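Local coordinates for protein putative histidinol-phosphate aminotransferase (Erwinia carotovora atroseptica, PDB 3LY1) that probably transfers amino groups as a pyridoxal-phosphate-dependent aminotransferase of the histidinol-phosphate aminotransferase subfamily, at residues N152-I157 / F294-L299; R273-K278 / E337-A342. All coordinates share one frame; numbering follows the deposited sequence. Where two conformers were deposited one is given.

Contact 1 of 2, residues N152-I157 / F294-L299; sequences NPTGTI and FVFHQL. With PLP (pyridoxal-5'-phosphate), chain E.
The irregular loop 152-157 turns past strand 294-298 with its CA atoms closest at Thr-154 and Phe-296, 5.2 Å apart, and no direct hydrogen bond joins the two; a water bridges them, taking the N-H of Phe-296 and lying within hydrogen-bonding distance of Thr-154 O, each at 2.9 Å. A cis peptide bond before Pro-153 shapes the turn. Two phenylalanines of the strand, two residues apart and so on the same side of it, reach the loop. Phe-294 takes the crowded first torsion, CG between the backbone N and the carbonyl carbon (chi1 52°), which brings its ring against the loop: Pro-153 O meets the ring edge at Phe-294 CE2 (3.3 Å), Gly-155 N lies 3.4 Å from the same CE2, and CZ comes to 3.8 Å from Asn-152 CA. Phe-296, CG anti to its backbone N, runs alongside Pro-153, whose CB touches Phe-296 CE1 at 3.7 Å. Asn-152 also has CG anti to its backbone N (chi1 176°), and its ND2 donates to PLP O3 at 2.8 Å with an N-H...O angle of 154°, while OD1 is held by Arg-329, so both ends of the amide are fixed. Tyr-182, also bonded to PLP, meets the Phe-294 ring edge-to-face. An Asn-Pro turn sits at the cofactor's phenolic oxygen, as in class I and II aminotransferases of fold type I.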
ATOM      1  N   ASN A 152       8.435  15.729 -14.022  1.00 14.34           N
ATOM      2  CA  ASN A 152       8.937  16.146 -12.718  1.00 14.66           C
ATOM      3  C   ASN A 152      10.389  15.796 -12.809  1.00 15.70           C
ATOM      4  O   ASN A 152      10.718  14.616 -13.014  1.00 15.61           O
ATOM      5  CB  ASN A 152       8.203  15.367 -11.602  1.00 15.24           C
ATOM      6  CG  ASN A 152       8.730  15.671 -10.184  1.00 17.50           C
ATOM      7  OD1 ASN A 152       9.570  16.544  -9.995  1.00 16.48           O
ATOM      8  ND2 ASN A 152       8.208  14.948  -9.178  1.00 15.91           N
ATOM      9  N   PRO A 153      11.311  16.790 -12.660  1.00 15.76           N
ATOM     10  CA  PRO A 153      11.224  18.091 -12.025  1.00 15.61           C
ATOM     11  C   PRO A 153      11.030  19.303 -12.918  1.00 15.94           C
ATOM     12  O   PRO A 153      10.803  20.376 -12.388  1.00 15.78           O
ATOM     13  CB  PRO A 153      12.593  18.197 -11.337  1.00 16.37           C
ATOM     14  CG  PRO A 153      13.496  17.585 -12.327  1.00 15.59           C
ATOM     15  CD  PRO A 153      12.723  16.386 -12.828  1.00 15.72           C
ATOM     16  N   THR A 154      11.099  19.143 -14.243  1.00 15.35           N
ATOM     17  CA  THR A 154      11.143  20.308 -15.148  1.00 15.79           C
ATOM     18  C   THR A 154       9.793  21.039 -15.227  1.00 15.47           C
ATOM     19  O   THR A 154       9.768  22.217 -15.472  1.00 15.55           O
ATOM     20  CB  THR A 154      11.527  19.912 -16.578  1.00 14.85           C
ATOM     21  OG1 THR A 154      10.579  18.945 -17.077  1.00 17.80           O
ATOM     22  CG2 THR A 154      12.979  19.341 -16.652  1.00 16.15           C
ATOM     23  N   GLY A 155       8.690  20.314 -15.052  1.00 16.69           N
ATOM     24  CA  GLY A 155       7.320  20.855 -15.144  1.00 15.39           C
ATOM     25  C   GLY A 155       6.705  20.946 -16.541  1.00 16.37           C
ATOM     26  O   GLY A 155       5.558  21.342 -16.692  1.00 16.34           O
ATOM     27  N   THR A 156       7.466  20.566 -17.567  1.00 15.99           N
ATOM     28  CA  THR A 156       7.036  20.760 -18.941  1.00 15.61           C
ATOM     29  C   THR A 156       6.206  19.587 -19.440  1.00 15.45           C
ATOM     30  O   THR A 156       6.278  18.482 -18.915  1.00 14.78           O
ATOM     31  CB  THR A 156       8.236  20.941 -19.854  1.00 15.07           C
ATOM     32  OG1 THR A 156       9.168  19.840 -19.681  1.00 16.76           O
ATOM     33  CG2 THR A 156       8.939  22.287 -19.484  1.00 16.10           C
ATOM     34  N   ILE A 157       5.432  19.852 -20.481  1.00 15.24           N
ATOM     35  CA  ILE A 157       4.747  18.794 -21.231  1.00 15.13           C
ATOM     36  C   ILE A 157       5.458  18.487 -22.547  1.00 14.96           C
ATOM     37  O   ILE A 157       6.195  19.324 -23.097  1.00 15.10           O
ATOM     38  CB  ILE A 157       3.259  19.131 -21.492  1.00 13.88           C
ATOM     39  CG1 ILE A 157       3.091  20.413 -22.320  1.00 16.41           C
ATOM     40  CG2 ILE A 157       2.489  19.193 -20.152  1.00 14.35           C
ATOM     41  CD1 ILE A 157       3.017  20.198 -23.868  1.00 15.84           C
ATOM     42  N   PHE A 294       4.599  23.072  -9.657  1.00 15.26           N
ATOM     43  CA  PHE A 294       5.985  23.406  -9.296  1.00 15.69           C
ATOM     44  C   PHE A 294       6.691  24.094 -10.470  1.00 15.58           C
ATOM     45  O   PHE A 294       6.222  24.002 -11.602  1.00 16.66           O
ATOM     46  CB  PHE A 294       6.780  22.153  -8.916  1.00 14.44           C
ATOM     47  CG  PHE A 294       6.705  21.040  -9.965  1.00 14.27           C
ATOM     48  CD1 PHE A 294       5.650  20.139  -9.954  1.00 15.84           C
ATOM     49  CD2 PHE A 294       7.681  20.904 -10.927  1.00 13.35           C
ATOM     50  CE1 PHE A 294       5.560  19.127 -10.893  1.00 14.37           C
ATOM     51  CE2 PHE A 294       7.627  19.877 -11.868  1.00 13.54           C
ATOM     52  CZ  PHE A 294       6.550  18.998 -11.862  1.00 14.56           C
ATOM     53  N   VAL A 295       7.802  24.786 -10.197  1.00 14.81           N
ATOM     54  CA  VAL A 295       8.533  25.503 -11.228  1.00 13.77           C
ATOM     55  C   VAL A 295       9.998  25.117 -11.108  1.00 14.21           C
ATOM     56  O   VAL A 295      10.556  24.997  -9.975  1.00 13.81           O
ATOM     57  CB  VAL A 295       8.357  27.058 -11.086  1.00 15.34           C
ATOM     58  CG1 VAL A 295       9.322  27.857 -12.070  1.00 13.61           C
ATOM     59  CG2 VAL A 295       6.915  27.475 -11.268  1.00 14.91           C
ATOM     60  N   PHE A 296      10.612  24.868 -12.256  1.00 12.93           N
ATOM     61  CA  PHE A 296      12.018  24.545 -12.313  1.00 13.01           C
ATOM     62  C   PHE A 296      12.687  25.809 -12.827  1.00 13.22           C
ATOM     63  O   PHE A 296      12.344  26.304 -13.891  1.00 14.38           O
ATOM     64  CB  PHE A 296      12.241  23.339 -13.233  1.00 11.23           C
ATOM     65  CG  PHE A 296      13.507  22.555 -12.957  1.00 13.81           C
ATOM     66  CD1 PHE A 296      13.719  21.940 -11.730  1.00 12.43           C
ATOM     67  CD2 PHE A 296      14.426  22.339 -13.978  1.00 12.55           C
ATOM     68  CE1 PHE A 296      14.862  21.154 -11.500  1.00 17.26           C
ATOM     69  CE2 PHE A 296      15.585  21.546 -13.750  1.00 14.20           C
ATOM     70  CZ  PHE A 296      15.788  20.966 -12.523  1.00 14.56           C
ATOM     71  N   HIS A 297      13.574  26.389 -12.028  1.00 14.86           N
ATOM     72  CA  HIS A 297      14.314  27.595 -12.440  1.00 15.14           C
ATOM     73  C   HIS A 297      15.806  27.519 -12.148  1.00 15.80           C
ATOM     74  O   HIS A 297      16.267  26.707 -11.316  1.00 15.32           O
ATOM     75  CB  HIS A 297      13.701  28.863 -11.866  1.00 14.98           C
ATOM     76  CG  HIS A 297      13.961  29.111 -10.402  1.00 15.86           C
ATOM     77  ND1 HIS A 297      15.103  29.734  -9.946  1.00 18.70           N
ATOM     78  CD2 HIS A 297      13.182  28.914  -9.308  1.00 16.80           C
ATOM     79  CE1 HIS A 297      15.023  29.898  -8.629  1.00 20.73           C
ATOM     80  NE2 HIS A 297      13.862  29.410  -8.214  1.00 15.67           N
ATOM     81  N   GLN A 298      16.535  28.382 -12.859  1.00 15.77           N
ATOM     82  CA  GLN A 298      17.976  28.406 -12.812  1.00 16.87           C
ATOM     83  C   GLN A 298      18.458  29.225 -11.630  1.00 16.44           C
ATOM     84  O   GLN A 298      17.728  30.071 -11.104  1.00 16.14           O
ATOM     85  CB  GLN A 298      18.522  28.990 -14.126  1.00 17.50           C
ATOM     86  CG  GLN A 298      19.954  28.603 -14.418  1.00 20.82           C
ATOM     87  CD  GLN A 298      20.461  29.189 -15.746  1.00 25.65           C
ATOM     88  OE1 GLN A 298      19.714  29.304 -16.703  1.00 28.23           O
ATOM     89  NE2 GLN A 298      21.735  29.559 -15.785  1.00 30.43           N
ATOM     90  N   LEU A 299      19.670  28.917 -11.180  1.00 17.29           N
ATOM     91  CA  LEU A 299      20.335  29.680 -10.134  1.00 17.20           C
ATOM     92  C   LEU A 299      21.693  30.140 -10.615  1.00 18.28           C
ATOM     93  O   LEU A 299      22.345  29.446 -11.417  1.00 18.13           O
ATOM     94  CB  LEU A 299      20.516  28.843  -8.877  1.00 17.14           C
ATOM     95  CG  LEU A 299      19.236  28.482  -8.141  1.00 16.07           C
ATOM     96  CD1 LEU A 299      19.481  27.418  -7.046  1.00 16.15           C
ATOM     97  CD2 LEU A 299      18.591  29.777  -7.566  1.00 15.34           C
TER
HETATM   98  N1  PLP E 500       4.687  10.191 -10.367  1.00 22.27           N
HETATM   99  C2  PLP E 500       5.265  11.442 -10.306  1.00 23.66           C
HETATM  100  C2A PLP E 500       5.694  12.104 -11.592  1.00 21.62           C
HETATM  101  C3  PLP E 500       5.461  12.026  -9.054  1.00 23.38           C
HETATM  102  O3  PLP E 500       6.047  13.248  -8.991  1.00 23.50           O
HETATM  103  C4  PLP E 500       5.066  11.337  -7.886  1.00 29.17           C
HETATM  104  C4A PLP E 500       5.147  12.005  -6.537  1.00 33.61           C
HETATM  105  O4A PLP E 500       6.221  12.516  -6.266  1.00 41.58           O
HETATM  106  C5  PLP E 500       4.491  10.064  -7.970  1.00 23.83           C
HETATM  107  C6  PLP E 500       4.327   9.508  -9.240  1.00 22.61           C
HETATM  108  C5A PLP E 500       4.064   9.276  -6.751  1.00 26.61           C
HETATM  109  O4P PLP E 500       3.028   9.897  -5.967  1.00 24.18           O
HETATM  110  P   PLP E 500       1.968   9.021  -5.157  1.00 23.16           P
HETATM  111  O1P PLP E 500       2.547   7.723  -4.689  1.00 23.75           O
HETATM  112  O2P PLP E 500       0.859   8.856  -6.161  1.00 25.58           O
HETATM  113  O3P PLP E 500       1.596   9.966  -4.025  1.00 27.13           O
HETATM  114  O   HOH W   1       8.822  24.775 -14.574  1.00 11.68           O

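Contact 2 of 2, residues R273-K278 / E337-A342; sequences RQILLK and EMQWVA
Helix 335-350 packs beside the C-terminal half of the long helix 259-283, in the part of the fold that corresponds to the small domain, the two running parallel with short-segment axes 8.8 Å apart and only 7° between their directions. Ile-275 is the central side chain. Its CG2 branch, anti to the backbone N, points into the neighbouring helix and touches backbone as well as side chains: Met-338 O lies 3.5 Å and Gln-339 N 3.6 Å from Ile-275 CG2. Ile-275 CG2 also rests 4.0 Å from Ala-342 CB, one turn further along, where the small side chain accompanies a close backbone approach, Leu-276 CA to Ala-342 CA being 5.9 Å. Gln-339 edges this contact on its exposed side; its chain bends at chi2 (65°), bringing OE1 within 3.8 Å of Ile-275 CG2, while NE2 is hydrogen-bonded to Asp-343 in the next turn of its own helix. On the buried side lies Met-338, a selenomethionine. Its CG stands beside the backbone N (chi1 -69°), and further bends at chi2 and chi3 fold the chain back on itself, so that it crosses Leu-276 obliquely and terminal methyls meet, Met-338 CE lying 4.2 Å from Leu-276 CD2.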
ATOM      1  N   ARG A 273       1.530  30.287  -9.283  1.00 17.74           N
ATOM      2  CA  ARG A 273       2.535  30.222 -10.335  1.00 16.44           C
ATOM      3  C   ARG A 273       2.933  31.623 -10.811  1.00 16.44           C
ATOM      4  O   ARG A 273       4.121  31.930 -10.869  1.00 16.42           O
ATOM      5  CB  ARG A 273       2.037  29.429 -11.543  1.00 16.35           C
ATOM      6  CG  ARG A 273       3.131  29.180 -12.585  1.00 17.13           C
ATOM      7  CD  ARG A 273       2.609  28.515 -13.858  1.00 19.11           C
ATOM      8  NE  ARG A 273       2.157  27.125 -13.695  1.00 17.29           N
ATOM      9  CZ  ARG A 273       0.885  26.727 -13.720  1.00 16.58           C
ATOM     10  NH1 ARG A 273      -0.109  27.590 -13.858  1.00 14.28           N
ATOM     11  NH2 ARG A 273       0.597  25.450 -13.583  1.00 16.35           N
ATOM     12  N   GLN A 274       1.948  32.450 -11.146  1.00 16.25           N
ATOM     13  CA  GLN A 274       2.248  33.787 -11.647  0.50 16.97           C
ATOM     14  C   GLN A 274       3.009  34.657 -10.615  1.00 17.19           C
ATOM     15  O   GLN A 274       3.853  35.466 -11.001  1.00 17.45           O
ATOM     16  CB  GLN A 274       0.971  34.463 -12.153  0.50 17.01           C
ATOM     17  CG  GLN A 274       0.321  33.703 -13.332  0.50 16.58           C
ATOM     18  CD  GLN A 274       1.259  33.544 -14.526  0.50 14.01           C
ATOM     19  OE1 GLN A 274       1.733  34.529 -15.082  0.50 15.26           O
ATOM     20  NE2 GLN A 274       1.542  32.302 -14.910  0.50  9.63           N
ATOM     21  N   ILE A 275       2.743  34.466  -9.331  1.00 16.88           N
ATOM     22  CA  ILE A 275       3.492  35.195  -8.312  1.00 17.45           C
ATOM     23  C   ILE A 275       4.971  34.829  -8.329  1.00 17.22           C
ATOM     24  O   ILE A 275       5.832  35.698  -8.265  1.00 17.20           O
ATOM     25  CB  ILE A 275       2.927  34.944  -6.911  1.00 18.37           C
ATOM     26  CG1 ILE A 275       1.539  35.574  -6.826  1.00 17.47           C
ATOM     27  CG2 ILE A 275       3.840  35.549  -5.803  1.00 17.67           C
ATOM     28  CD1 ILE A 275       0.765  35.173  -5.569  1.00 19.08           C
ATOM     29  N   LEU A 276       5.265  33.540  -8.413  1.00 16.45           N
ATOM     30  CA  LEU A 276       6.649  33.103  -8.505  1.00 16.65           C
ATOM     31  C   LEU A 276       7.328  33.562  -9.806  1.00 15.96           C
ATOM     32  O   LEU A 276       8.486  34.033  -9.760  1.00 14.87           O
ATOM     33  CB  LEU A 276       6.746  31.595  -8.311  1.00 15.75           C
ATOM     34  CG  LEU A 276       8.167  31.019  -8.399  1.00 15.52           C
ATOM     35  CD1 LEU A 276       9.134  31.626  -7.371  1.00 12.79           C
ATOM     36  CD2 LEU A 276       8.036  29.521  -8.208  1.00 14.79           C
ATOM     37  N   LEU A 277       6.620  33.432 -10.937  1.00 16.15           N
ATOM     38  CA  LEU A 277       7.159  33.800 -12.261  1.00 16.95           C
ATOM     39  C   LEU A 277       7.475  35.307 -12.328  1.00 17.30           C
ATOM     40  O   LEU A 277       8.520  35.680 -12.868  1.00 17.16           O
ATOM     41  CB  LEU A 277       6.226  33.377 -13.413  1.00 17.05           C
ATOM     42  CG  LEU A 277       5.940  31.863 -13.594  1.00 18.18           C
ATOM     43  CD1 LEU A 277       5.278  31.545 -14.957  1.00 16.83           C
ATOM     44  CD2 LEU A 277       7.218  31.014 -13.403  1.00 15.80           C
ATOM     45  N   LYS A 278       6.615  36.133 -11.733  1.00 17.56           N
ATOM     46  CA  LYS A 278       6.844  37.582 -11.644  0.50 17.76           C
ATOM     47  C   LYS A 278       8.174  37.856 -10.942  1.00 17.66           C
ATOM     48  O   LYS A 278       8.972  38.650 -11.415  1.00 18.88           O
ATOM     49  CB  LYS A 278       5.690  38.279 -10.893  0.50 17.79           C
ATOM     50  CG  LYS A 278       5.681  39.818 -10.996  0.50 18.68           C
ATOM     51  CD  LYS A 278       4.539  40.461 -10.187  0.50 19.55           C
ATOM     52  CE  LYS A 278       4.813  41.929  -9.816  0.50 19.23           C
ATOM     53  NZ  LYS A 278       5.082  42.773 -11.009  0.50 17.48           N
ATOM     54  N   GLU A 337       1.587  32.229   0.599  1.00 17.24           N
ATOM     55  CA  GLU A 337       2.922  31.690   0.842  1.00 17.12           C
ATOM     56  C   GLU A 337       3.899  32.135  -0.264  1.00 16.75           C
ATOM     57  O   GLU A 337       5.081  32.409   0.008  1.00 16.38           O
ATOM     58  CB  GLU A 337       2.903  30.164   0.972  1.00 18.25           C
ATOM     59  CG  GLU A 337       2.286  29.616   2.264  1.00 19.91           C
ATOM     60  CD  GLU A 337       2.138  28.086   2.246  1.00 22.64           C
ATOM     61  OE1 GLU A 337       2.060  27.476   1.141  1.00 20.80           O
ATOM     62  OE2 GLU A 337       2.096  27.495   3.348  1.00 25.35           O
HETATM   63  N   MSE A 338       3.439  32.153  -1.512  1.00 16.56           N
HETATM   64  CA  MSE A 338       4.330  32.424  -2.639  0.50 16.56           C
HETATM   65  C   MSE A 338       4.680  33.906  -2.725  1.00 16.66           C
HETATM   66  O   MSE A 338       5.785  34.246  -3.136  1.00 16.62           O
HETATM   67  CB  MSE A 338       3.750  31.914  -3.969  0.50 16.57           C
HETATM   68  CG  MSE A 338       3.715  30.405  -4.061  0.50 16.21           C
HETATM   69 SE   MSE A 338       5.196  29.519  -3.137  0.38 18.04          SE
HETATM   70  CE  MSE A 338       6.710  30.062  -4.265  0.50 15.69           C
ATOM     71  N   GLN A 339       3.748  34.780  -2.333  1.00 16.86           N
ATOM     72  CA  GLN A 339       4.069  36.208  -2.161  1.00 16.47           C
ATOM     73  C   GLN A 339       5.183  36.434  -1.117  1.00 16.34           C
ATOM     74  O   GLN A 339       6.109  37.219  -1.321  1.00 15.99           O
ATOM     75  CB  GLN A 339       2.840  37.036  -1.788  1.00 17.14           C
ATOM     76  CG  GLN A 339       3.167  38.519  -1.736  1.00 18.86           C
ATOM     77  CD  GLN A 339       3.561  39.064  -3.107  1.00 21.14           C
ATOM     78  OE1 GLN A 339       2.899  38.773  -4.103  1.00 21.42           O
ATOM     79  NE2 GLN A 339       4.651  39.839  -3.163  1.00 21.84           N
ATOM     80  N   TRP A 340       5.097  35.745   0.002  1.00 16.15           N
ATOM     81  CA  TRP A 340       6.111  35.872   1.025  1.00 16.48           C
ATOM     82  C   TRP A 340       7.456  35.303   0.523  1.00 16.23           C
ATOM     83  O   TRP A 340       8.550  35.905   0.743  1.00 14.32           O
ATOM     84  CB  TRP A 340       5.650  35.143   2.280  1.00 17.15           C
ATOM     85  CG  TRP A 340       6.405  35.519   3.459  1.00 20.37           C
ATOM     86  CD1 TRP A 340       6.119  36.542   4.335  1.00 23.03           C
ATOM     87  CD2 TRP A 340       7.601  34.916   3.917  1.00 21.41           C
ATOM     88  NE1 TRP A 340       7.074  36.586   5.316  1.00 24.58           N
ATOM     89  CE2 TRP A 340       7.994  35.597   5.080  1.00 22.97           C
ATOM     90  CE3 TRP A 340       8.380  33.858   3.460  1.00 25.62           C
ATOM     91  CZ2 TRP A 340       9.152  35.259   5.794  1.00 27.55           C
ATOM     92  CZ3 TRP A 340       9.536  33.511   4.176  1.00 28.09           C
ATOM     93  CH2 TRP A 340       9.905  34.215   5.332  1.00 26.40           C
ATOM     94  N   VAL A 341       7.373  34.170  -0.181  1.00 15.90           N
ATOM     95  CA  VAL A 341       8.588  33.563  -0.715  1.00 15.62           C
ATOM     96  C   VAL A 341       9.226  34.478  -1.774  1.00 16.05           C
ATOM     97  O   VAL A 341      10.456  34.696  -1.739  1.00 16.12           O
ATOM     98  CB  VAL A 341       8.380  32.125  -1.283  1.00 16.16           C
ATOM     99  CG1 VAL A 341       9.648  31.629  -2.002  1.00 14.90           C
ATOM    100  CG2 VAL A 341       8.044  31.161  -0.141  1.00 16.23           C
ATOM    101  N   ALA A 342       8.409  34.948  -2.714  1.00 14.83           N
ATOM    102  CA  ALA A 342       8.827  35.865  -3.761  1.00 15.77           C
ATOM    103  C   ALA A 342       9.505  37.103  -3.173  1.00 15.70           C
ATOM    104  O   ALA A 342      10.572  37.506  -3.616  1.00 14.85           O
ATOM    105  CB  ALA A 342       7.635  36.293  -4.630  1.00 15.71           C
TER

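Overall arrangement
Both contacts are largely buried, but the centre of contact 1 is about 12 Å from the centre of the chain, beside the cofactor, and that of contact 2 about 21 Å, away from the annotated sites, with one edge exposed. Strand 294-298 follows helix 259-283 in the chain and packs on it: Val-295, on the strand face turned from the loop, sets its CB 3.8 Å from Leu-276 CD2, so the two contacts touch directly. The strand thus has the cofactor-side loop on one face and helix 259-283 on the other. Contact 1 mixes aromatic rings, backbone carbonyls, a water and a ligand hydrogen bond; contact 2 joins helices by aliphatic and selenomethionine side chains, without a hydrogen bond across.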